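Local coordinates for putative nucleoprotein (Infectious salmon anemia virus, PDB 4EWC) that encapsidates the negative-strand viral RNA, shielding it from nucleases and forming the ribonucleoprotein that serves as template for transcription and replication, at residues E170-R182 / F390-Q402. Numbering follows the deposited sequence.
Unlike the reference sequence in segment 170-182: M181 (reference Ile).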
loop_
_atom_site.group_PDB
_atom_site.type_symbol
_atom_site.label_atom_id
_atom_site.label_comp_id
_atom_site.label_asym_id
_atom_site.label_seq_id
_atom_site.Cartn_x
_atom_site.Cartn_y
_atom_site.Cartn_z
ATOM N N GLU A 170 -26.727 24.006 6.661
ATOM C CA GLU A 170 -27.160 22.620 6.623
ATOM C C GLU A 170 -26.892 21.967 5.257
ATOM O O GLU A 170 -26.420 20.827 5.188
ATOM C CB GLU A 170 -28.638 22.511 7.017
ATOM C CG GLU A 170 -28.844 22.712 8.506
ATOM C CD GLU A 170 -30.302 22.824 8.957
ATOM O OE1 GLU A 170 -31.166 23.282 8.174
ATOM O OE2 GLU A 170 -30.567 22.459 10.125
HETATM N N MSE A 171 -27.169 22.692 4.178
HETATM C CA MSE A 171 -26.924 22.154 2.858
HETATM C C MSE A 171 -25.428 22.005 2.554
HETATM O O MSE A 171 -25.050 21.316 1.616
HETATM C CB MSE A 171 -27.630 22.978 1.785
HETATM C CG MSE A 171 -29.047 22.511 1.518
HETATM SE SE MSE A 171 -30.248 23.706 0.429
HETATM C CE MSE A 171 -29.034 24.052 -1.083
ATOM N N SER A 172 -24.571 22.644 3.341
ATOM C CA SER A 172 -23.128 22.502 3.135
ATOM C C SER A 172 -22.565 21.281 3.890
ATOM O O SER A 172 -21.383 20.938 3.771
ATOM C CB SER A 172 -22.375 23.797 3.517
ATOM O OG SER A 172 -22.480 24.070 4.898
ATOM N N ILE A 173 -23.427 20.622 4.652
ATOM C CA ILE A 173 -23.024 19.441 5.391
ATOM C C ILE A 173 -23.166 18.181 4.546
ATOM O O ILE A 173 -24.250 17.870 4.031
ATOM C CB ILE A 173 -23.819 19.295 6.688
ATOM C CG1 ILE A 173 -23.539 20.493 7.587
ATOM C CG2 ILE A 173 -23.446 17.993 7.403
ATOM C CD1 ILE A 173 -24.530 20.670 8.734
ATOM N N TRP A 174 -22.052 17.467 4.428
ATOM C CA TRP A 174 -21.935 16.267 3.600
ATOM C C TRP A 174 -23.122 15.309 3.687
ATOM O O TRP A 174 -23.754 15.001 2.675
ATOM C CB TRP A 174 -20.649 15.527 3.944
ATOM C CG TRP A 174 -20.489 14.350 3.122
ATOM C CD1 TRP A 174 -20.083 14.315 1.833
ATOM C CD2 TRP A 174 -20.767 12.999 3.505
ATOM N NE1 TRP A 174 -20.075 13.019 1.377
ATOM C CE2 TRP A 174 -20.492 12.191 2.386
ATOM C CE3 TRP A 174 -21.212 12.394 4.687
ATOM C CZ2 TRP A 174 -20.641 10.800 2.414
ATOM C CZ3 TRP A 174 -21.370 11.030 4.703
ATOM C CH2 TRP A 174 -21.076 10.244 3.571
ATOM N N GLN A 175 -23.424 14.868 4.905
ATOM C CA GLN A 175 -24.550 13.971 5.151
ATOM C C GLN A 175 -25.813 14.455 4.481
ATOM O O GLN A 175 -26.627 13.644 4.043
ATOM C CB GLN A 175 -24.834 13.809 6.656
ATOM C CG GLN A 175 -23.902 12.896 7.413
ATOM C CD GLN A 175 -22.652 13.614 7.863
ATOM O OE1 GLN A 175 -22.366 14.731 7.414
ATOM N NE2 GLN A 175 -21.901 12.984 8.766
ATOM N N ASN A 176 -25.980 15.777 4.409
ATOM C CA ASN A 176 -27.223 16.342 3.897
ATOM C C ASN A 176 -27.359 16.266 2.353
ATOM O O ASN A 176 -28.446 15.976 1.824
ATOM C CB ASN A 176 -27.451 17.744 4.452
ATOM C CG ASN A 176 -27.655 17.759 5.985
ATOM O OD1 ASN A 176 -28.283 16.874 6.554
ATOM N ND2 ASN A 176 -27.114 18.781 6.643
ATOM N N GLY A 177 -26.264 16.515 1.634
ATOM C CA GLY A 177 -26.238 16.240 0.214
ATOM C C GLY A 177 -26.646 14.803 -0.125
ATOM O O GLY A 177 -27.490 14.575 -0.993
ATOM N N GLN A 178 -26.032 13.835 0.551
ATOM C CA GLN A 178 -26.428 12.430 0.431
ATOM C C GLN A 178 -27.916 12.239 0.658
ATOM O O GLN A 178 -28.591 11.535 -0.093
ATOM C CB GLN A 178 -25.699 11.588 1.474
ATOM C CG GLN A 178 -24.207 11.590 1.333
ATOM C CD GLN A 178 -23.777 11.079 -0.012
ATOM O OE1 GLN A 178 -23.898 9.889 -0.293
ATOM N NE2 GLN A 178 -23.262 11.984 -0.863
ATOM N N ALA A 179 -28.409 12.863 1.722
ATOM C CA ALA A 179 -29.806 12.749 2.101
ATOM C C ALA A 179 -30.730 13.304 1.014
ATOM O O ALA A 179 -31.785 12.734 0.738
ATOM C CB ALA A 179 -30.041 13.443 3.431
ATOM N N ILE A 180 -30.321 14.410 0.399
ATOM C CA ILE A 180 -31.103 15.062 -0.649
ATOM C C ILE A 180 -31.252 14.167 -1.898
ATOM O O ILE A 180 -32.355 13.982 -2.414
ATOM C CB ILE A 180 -30.511 16.467 -0.966
ATOM C CG1 ILE A 180 -30.888 17.437 0.168
ATOM C CG2 ILE A 180 -30.984 17.002 -2.300
ATOM C CD1 ILE A 180 -30.069 18.722 0.217
HETATM N N MSE A 181 -30.157 13.576 -2.366
HETATM C CA MSE A 181 -30.241 12.657 -3.497
HETATM C C MSE A 181 -31.091 11.408 -3.195
HETATM O O MSE A 181 -31.788 10.898 -4.071
HETATM C CB MSE A 181 -28.851 12.207 -3.964
HETATM C CG MSE A 181 -28.021 13.234 -4.655
HETATM SE SE MSE A 181 -28.954 14.160 -6.130
HETATM C CE MSE A 181 -29.635 12.698 -7.202
ATOM N N ARG A 182 -31.000 10.904 -1.972
ATOM C CA ARG A 182 -31.711 9.687 -1.607
ATOM C C ARG A 182 -33.196 9.963 -1.602
ATOM O O ARG A 182 -33.994 9.153 -2.079
ATOM C CB ARG A 182 -31.258 9.167 -0.240
ATOM C CG ARG A 182 -29.952 8.409 -0.268
ATOM C CD ARG A 182 -29.529 8.003 1.141
ATOM N NE ARG A 182 -28.116 7.610 1.206
ATOM C CZ ARG A 182 -27.657 6.382 0.945
ATOM N NH1 ARG A 182 -28.497 5.410 0.597
ATOM N NH2 ARG A 182 -26.353 6.119 1.033
ATOM N N PHE A 390 -17.544 10.589 -12.585
ATOM C CA PHE A 390 -16.670 11.113 -11.553
ATOM C C PHE A 390 -17.166 12.492 -11.101
ATOM O O PHE A 390 -16.888 13.517 -11.744
ATOM C CB PHE A 390 -15.230 11.157 -12.058
ATOM C CG PHE A 390 -14.722 9.818 -12.495
ATOM C CD1 PHE A 390 -14.507 8.802 -11.564
ATOM C CD2 PHE A 390 -14.503 9.541 -13.841
ATOM C CE1 PHE A 390 -14.061 7.550 -11.966
ATOM C CE2 PHE A 390 -14.057 8.291 -14.243
ATOM C CZ PHE A 390 -13.837 7.301 -13.304
ATOM N N ILE A 391 -17.936 12.524 -10.018
ATOM C CA ILE A 391 -18.448 13.795 -9.540
ATOM C C ILE A 391 -17.980 14.064 -8.133
ATOM O O ILE A 391 -17.761 13.129 -7.359
ATOM C CB ILE A 391 -19.999 13.896 -9.591
ATOM C CG1 ILE A 391 -20.649 12.777 -8.763
ATOM C CG2 ILE A 391 -20.487 13.989 -11.031
ATOM C CD1 ILE A 391 -22.172 12.903 -8.645
ATOM N N PRO A 392 -17.836 15.356 -7.785
ATOM C CA PRO A 392 -17.513 15.775 -6.409
ATOM C C PRO A 392 -18.663 15.425 -5.483
ATOM O O PRO A 392 -19.735 15.060 -5.968
ATOM C CB PRO A 392 -17.413 17.301 -6.541
ATOM C CG PRO A 392 -18.333 17.636 -7.697
ATOM C CD PRO A 392 -18.109 16.521 -8.660
ATOM N N PRO A 393 -18.456 15.511 -4.178
ATOM C CA PRO A 393 -19.564 15.365 -3.226
ATOM C C PRO A 393 -20.765 16.246 -3.576
ATOM O O PRO A 393 -20.613 17.391 -4.032
ATOM C CB PRO A 393 -18.957 15.848 -1.907
ATOM C CG PRO A 393 -17.520 15.456 -2.034
ATOM C CD PRO A 393 -17.152 15.540 -3.513
ATOM N N ILE A 394 -21.950 15.693 -3.338
ATOM C CA ILE A 394 -23.218 16.327 -3.649
ATOM C C ILE A 394 -23.300 17.755 -3.128
ATOM O O ILE A 394 -23.515 18.691 -3.896
ATOM C CB ILE A 394 -24.397 15.472 -3.110
ATOM C CG1 ILE A 394 -24.427 14.133 -3.833
ATOM C CG2 ILE A 394 -25.723 16.193 -3.289
ATOM C CD1 ILE A 394 -24.523 14.276 -5.353
ATOM N N SER A 395 -23.107 17.908 -1.823
ATOM C CA SER A 395 -23.115 19.230 -1.181
ATOM C C SER A 395 -22.155 20.194 -1.844
ATOM O O SER A 395 -22.530 21.327 -2.166
ATOM C CB SER A 395 -22.807 19.125 0.310
ATOM O OG SER A 395 -23.941 18.665 1.012
ATOM N N SER A 396 -20.925 19.735 -2.054
ATOM C CA SER A 396 -19.916 20.531 -2.747
ATOM C C SER A 396 -20.475 21.022 -4.070
ATOM O O SER A 396 -20.361 22.190 -4.417
ATOM C CB SER A 396 -18.651 19.709 -2.979
ATOM O OG SER A 396 -17.987 19.443 -1.747
ATOM N N LEU A 397 -21.108 20.106 -4.792
ATOM C CA LEU A 397 -21.666 20.391 -6.107
ATOM C C LEU A 397 -22.782 21.455 -6.022
ATOM O O LEU A 397 -22.794 22.406 -6.797
ATOM C CB LEU A 397 -22.167 19.089 -6.728
ATOM C CG LEU A 397 -22.417 18.906 -8.228
ATOM C CD1 LEU A 397 -21.408 19.645 -9.072
ATOM C CD2 LEU A 397 -22.391 17.419 -8.580
HETATM N N MSE A 398 -23.670 21.315 -5.046
HETATM C CA MSE A 398 -24.727 22.285 -4.840
HETATM C C MSE A 398 -24.161 23.635 -4.488
HETATM O O MSE A 398 -24.622 24.652 -5.039
HETATM C CB MSE A 398 -25.644 21.779 -3.735
HETATM C CG MSE A 398 -26.637 20.767 -4.294
HETATM SE SE MSE A 398 -27.538 19.815 -2.829
HETATM C CE MSE A 398 -29.251 20.772 -2.871
HETATM N N MSE A 399 -23.180 23.678 -3.593
HETATM C CA MSE A 399 -22.538 24.941 -3.205
HETATM C C MSE A 399 -21.893 25.634 -4.405
HETATM O O MSE A 399 -22.033 26.834 -4.594
HETATM C CB MSE A 399 -21.452 24.705 -2.144
HETATM C CG MSE A 399 -21.947 24.562 -0.736
HETATM SE SE MSE A 399 -20.439 24.204 0.500
HETATM C CE MSE A 399 -19.347 25.790 0.103
ATOM N N TYR A 400 -21.165 24.852 -5.191
ATOM C CA TYR A 400 -20.366 25.370 -6.287
ATOM C C TYR A 400 -21.286 26.041 -7.294
ATOM O O TYR A 400 -21.015 27.157 -7.741
ATOM C CB TYR A 400 -19.545 24.237 -6.891
ATOM C CG TYR A 400 -18.675 24.602 -8.067
ATOM C CD1 TYR A 400 -17.385 25.081 -7.883
ATOM C CD2 TYR A 400 -19.132 24.434 -9.363
ATOM C CE1 TYR A 400 -16.584 25.407 -8.960
ATOM C CE2 TYR A 400 -18.345 24.755 -10.445
ATOM C CZ TYR A 400 -17.076 25.249 -10.242
ATOM O OH TYR A 400 -16.291 25.582 -11.330
ATOM N N ILE A 401 -22.399 25.376 -7.603
ATOM C CA ILE A 401 -23.446 25.955 -8.438
ATOM C C ILE A 401 -24.172 27.154 -7.777
ATOM O O ILE A 401 -24.450 28.153 -8.444
ATOM C CB ILE A 401 -24.462 24.905 -8.852
ATOM C CG1 ILE A 401 -23.749 23.755 -9.574
ATOM C CG2 ILE A 401 -25.522 25.499 -9.772
ATOM C CD1 ILE A 401 -24.631 22.566 -9.853
ATOM N N GLN A 402 -24.479 27.058 -6.483
ATOM C CA GLN A 402 -25.100 28.181 -5.798
ATOM C C GLN A 402 -24.165 29.393 -5.801
ATOM O O GLN A 402 -24.627 30.528 -5.907
ATOM C CB GLN A 402 -25.545 27.830 -4.367
HETATM O O HOH W 1 -22.499 15.645 -0.152
#
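S395 fits as a knob into a hole formed by M171, W174, N176 and G177. Its OG gives a hydrogen bond of 2.9 Å to M171 O, reaching the carbonyl from above its plane. The same OG accepts a weak bond from G177 N. Water 1 bridges the two backbones, donating to W174 O and accepting from S395 N. With no side chain at G177, its CA sits 4.5 Å from S395 CA, which lets the helices approach closely. I394 lies against G177 and M181. Its chi1 of -64° turns CG2 anti to the backbone N and onto G177 O at 3.3 Å, while the CG1 branch carries CD1 across M181 CG at 3.7 Å. M398, bent at its third torsion, brings CE to M171 CE at 3.7 Å and to I180 CD1 at 3.8 Å, the latter tip to tip. M399 SE touches S172 CB.

Further out, N176 ND2 bonds to E170 O, linking helix 168-171 to the start of helix 174-188. F155 of helix 142-162 packs on M398, and M261 and M265 of helix 253-269 on M181. The axes of helices 174-182 and 394-402 cross at 91°, 8.2 Å apart: a buried, nearly perpendicular knob-into-hole crossing at a glycine, within this alpha-helical orthomyxovirus nucleoprotein fold.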